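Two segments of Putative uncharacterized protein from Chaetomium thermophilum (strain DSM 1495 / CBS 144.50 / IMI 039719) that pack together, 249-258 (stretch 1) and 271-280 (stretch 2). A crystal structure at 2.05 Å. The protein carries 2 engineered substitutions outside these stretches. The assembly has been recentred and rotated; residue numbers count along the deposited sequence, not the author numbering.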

# COMPACT_ATOMS: atom_id res chain seq x y z
N ALA A 249 -25.14 10.31 -10.92
CA ALA A 249 -26.03 9.57 -10.02
C ALA A 249 -25.38 8.29 -9.49
O ALA A 249 -25.43 8.02 -8.28
CB ALA A 249 -27.32 9.22 -10.74
N PHE A 250 -24.76 7.53 -10.38
CA PHE A 250 -24.14 6.26 -10.00
C PHE A 250 -22.90 6.47 -9.14
O PHE A 250 -22.62 5.68 -8.24
CB PHE A 250 -23.78 5.44 -11.23
CG PHE A 250 -24.91 4.59 -11.73
CD1 PHE A 250 -25.29 3.45 -11.04
CD2 PHE A 250 -25.59 4.93 -12.89
CE1 PHE A 250 -26.32 2.67 -11.50
CE2 PHE A 250 -26.63 4.14 -13.35
CZ PHE A 250 -27.00 3.01 -12.65
N GLY A 251 -22.17 7.54 -9.42
CA GLY A 251 -21.03 7.91 -8.61
C GLY A 251 -21.48 8.27 -7.21
O GLY A 251 -20.85 7.90 -6.22
N CYS A 252 -22.60 8.99 -7.14
CA CYS A 252 -23.22 9.34 -5.86
C CYS A 252 -23.64 8.08 -5.12
O CYS A 252 -23.43 7.95 -3.91
CB CYS A 252 -24.43 10.24 -6.10
SG CYS A 252 -25.07 11.09 -4.65
N LEU A 253 -24.23 7.14 -5.85
CA LEU A 253 -24.73 5.90 -5.28
C LEU A 253 -23.60 5.04 -4.72
O LEU A 253 -23.73 4.43 -3.67
CB LEU A 253 -25.52 5.13 -6.34
CG LEU A 253 -26.49 4.05 -5.87
CD1 LEU A 253 -27.38 4.59 -4.76
CD2 LEU A 253 -27.33 3.56 -7.04
N ASN A 254 -22.48 5.02 -5.44
CA ASN A 254 -21.30 4.26 -5.02
C ASN A 254 -20.72 4.79 -3.71
O ASN A 254 -20.28 4.01 -2.86
CB ASN A 254 -20.22 4.29 -6.10
CG ASN A 254 -20.65 3.56 -7.36
OD1 ASN A 254 -21.64 2.84 -7.36
ND2 ASN A 254 -19.89 3.75 -8.44
N ARG A 255 -20.74 6.10 -3.55
CA ARG A 255 -20.25 6.73 -2.33
C ARG A 255 -21.21 6.47 -1.18
O ARG A 255 -20.79 6.28 -0.04
CB ARG A 255 -20.04 8.23 -2.54
CG ARG A 255 -18.78 8.55 -3.31
CD ARG A 255 -18.66 10.02 -3.66
NE ARG A 255 -17.55 10.23 -4.59
CZ ARG A 255 -17.08 11.42 -4.96
NH1 ARG A 255 -17.62 12.53 -4.49
NH2 ARG A 255 -16.06 11.49 -5.81
N ILE A 256 -22.51 6.46 -1.49
CA ILE A 256 -23.53 6.16 -0.49
C ILE A 256 -23.35 4.74 0.06
O ILE A 256 -23.37 4.53 1.27
CB ILE A 256 -24.95 6.30 -1.08
CG1 ILE A 256 -25.30 7.79 -1.25
CG2 ILE A 256 -25.97 5.61 -0.19
CD1 ILE A 256 -26.57 8.03 -2.03
N MET A 257 -23.16 3.79 -0.85
CA MET A 257 -22.93 2.40 -0.46
C MET A 257 -21.67 2.25 0.39
O MET A 257 -21.66 1.52 1.38
CB MET A 257 -22.84 1.51 -1.70
CG MET A 257 -22.57 0.03 -1.39
SD MET A 257 -23.88 -0.73 -0.40
CE MET A 257 -25.29 -0.51 -1.47
N ALA A 258 -20.61 2.95 -0.01
CA ALA A 258 -19.33 2.87 0.68
C ALA A 258 -19.42 3.43 2.10
O ALA A 258 -18.78 2.94 3.02
CB ALA A 258 -18.26 3.62 -0.10
N ALA A 271 -34.97 -0.75 -5.14
CA ALA A 271 -34.59 -0.13 -6.41
C ALA A 271 -33.16 -0.40 -6.87
O ALA A 271 -32.94 -0.65 -8.06
CB ALA A 271 -34.82 1.37 -6.33
N LEU A 272 -32.21 -0.35 -5.95
CA LEU A 272 -30.79 -0.39 -6.30
C LEU A 272 -30.41 -1.65 -7.09
O LEU A 272 -29.61 -1.58 -8.02
CB LEU A 272 -29.92 -0.30 -5.04
CG LEU A 272 -30.17 0.91 -4.14
CD1 LEU A 272 -29.10 0.99 -3.06
CD2 LEU A 272 -30.21 2.20 -4.96
N PHE A 273 -30.99 -2.78 -6.69
CA PHE A 273 -30.79 -4.05 -7.37
C PHE A 273 -31.03 -3.91 -8.87
O PHE A 273 -30.14 -4.16 -9.68
CB PHE A 273 -31.72 -5.11 -6.78
CG PHE A 273 -31.37 -6.52 -7.15
CD1 PHE A 273 -32.28 -7.55 -6.96
CD2 PHE A 273 -30.12 -6.83 -7.67
CE1 PHE A 273 -31.96 -8.85 -7.29
CE2 PHE A 273 -29.80 -8.13 -8.00
CZ PHE A 273 -30.72 -9.14 -7.81
N GLY A 274 -32.24 -3.49 -9.22
CA GLY A 274 -32.62 -3.33 -10.61
C GLY A 274 -31.91 -2.19 -11.32
O GLY A 274 -31.52 -2.32 -12.48
N LEU A 275 -31.73 -1.07 -10.62
CA LEU A 275 -31.07 0.09 -11.20
C LEU A 275 -29.64 -0.20 -11.64
O LEU A 275 -29.23 0.17 -12.74
CB LEU A 275 -31.07 1.26 -10.21
CG LEU A 275 -32.39 1.97 -9.97
CD1 LEU A 275 -32.22 3.05 -8.93
CD2 LEU A 275 -32.92 2.55 -11.27
N THR A 276 -28.89 -0.87 -10.77
CA THR A 276 -27.49 -1.17 -11.06
C THR A 276 -27.35 -2.27 -12.10
O THR A 276 -26.38 -2.29 -12.86
CB THR A 276 -26.73 -1.56 -9.78
OG1 THR A 276 -27.39 -2.67 -9.15
CG2 THR A 276 -26.70 -0.39 -8.81
N ILE A 277 -28.32 -3.18 -12.15
CA ILE A 277 -28.38 -4.19 -13.19
C ILE A 277 -28.52 -3.52 -14.55
O ILE A 277 -27.80 -3.84 -15.50
CB ILE A 277 -29.54 -5.18 -12.97
CG1 ILE A 277 -29.19 -6.17 -11.86
CG2 ILE A 277 -29.87 -5.92 -14.26
CD1 ILE A 277 -30.37 -7.00 -11.40
N LEU A 278 -29.45 -2.57 -14.63
CA LEU A 278 -29.66 -1.78 -15.83
C LEU A 278 -28.41 -0.98 -16.17
O LEU A 278 -28.03 -0.86 -17.34
CB LEU A 278 -30.85 -0.83 -15.67
CG LEU A 278 -32.25 -1.43 -15.51
CD1 LEU A 278 -33.28 -0.32 -15.38
CD2 LEU A 278 -32.58 -2.34 -16.69
N GLY A 279 -27.77 -0.42 -15.15
CA GLY A 279 -26.58 0.39 -15.33
C GLY A 279 -25.41 -0.39 -15.92
O GLY A 279 -24.69 0.11 -16.77
N MET A 280 -25.23 -1.62 -15.45
CA MET A 280 -24.14 -2.47 -15.92
C MET A 280 -24.31 -2.86 -17.38
O MET A 280 -23.33 -3.12 -18.08
CB MET A 280 -24.04 -3.73 -15.06
CG MET A 280 -23.55 -3.49 -13.65
SD MET A 280 -23.42 -5.01 -12.70
CE MET A 280 -22.29 -5.93 -13.72

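Two helical segments of one chain, 249-258 and 271-280, pack through apolar side chains and, at Phe250, against the backbone of the second helix; no hydrogen bond joins them, and the contact buries 267 Å² summed over both sides. Their N-to-C directions differ by 131°, and the axes come no closer than 12.1 Å, so the space between them is bridged mainly by long apolar side chains. Phe250, Leu253 and Leu272 cover the most surface.

Phe250 serves one end of the contact. Its CA-to-CB bond points sideways, but with chi1 at -86° (m) the ring reaches the second helix and lies against its backbone. Phe250 CE1 is 4.0 Å from Thr276 CA and 4.1 Å from Thr276 CG2, while Phe250 CZ is 3.6 Å from Leu275 O. Both Thr276 CA and Leu275 O sit at the ring edge, near its plane. Leu275 O is already engaged within its own helix, accepting a bond from Gly279 N (2.9 Å), so the aromatic edge packs beside a backbone hydrogen bond. The tip of the ring also lies close to the bare backbone of Gly279: Phe250 CZ lies 3.8 Å from Gly279 CA, and a CB placed ideally on that glycine would point toward the first helix and stand 2.6 Å from Phe250 CZ, a clash.

One turn along, Leu253 points toward the second helix and meets Leu272, whose CA-to-CB bond is sideways but whose end comes nearer. The two leucines touch methyl to methyl, Leu253 CD1 to Leu272 CD2 at 3.7 Å, although their CA atoms are 8.8 Å apart; the side chains fill the gap that the backbones leave. Leu253 (t, p) also sends CD2 to within 4.4 Å of Thr276 CG2. The threonine methyl thus lies within reach of both Phe250 and Leu253.

Thr276 OG1 donates to Leu272 O (2.7 Å) within its own helix, the same carbonyl that accepts from Thr276 N at 2.9 Å, and is also hydrogen-bonded elsewhere in the structure, so it asks nothing of the first helix. The threonine contributes its methyl and CA to the packing.

A turn beyond Leu253, Met257 also points toward the second helix. Its side chain (t, p, p) brings Met257 CE to 4.4 Å from Leu272 CD1, a looser contact than the leucine pair. Leu272 thus packs against both Leu253 and Met257; its CD1 also lies 4.3 Å from Leu253 CD1. The pairings run in opposite senses along the two chains, from Phe250 with Gly279 to Met257 with Leu272.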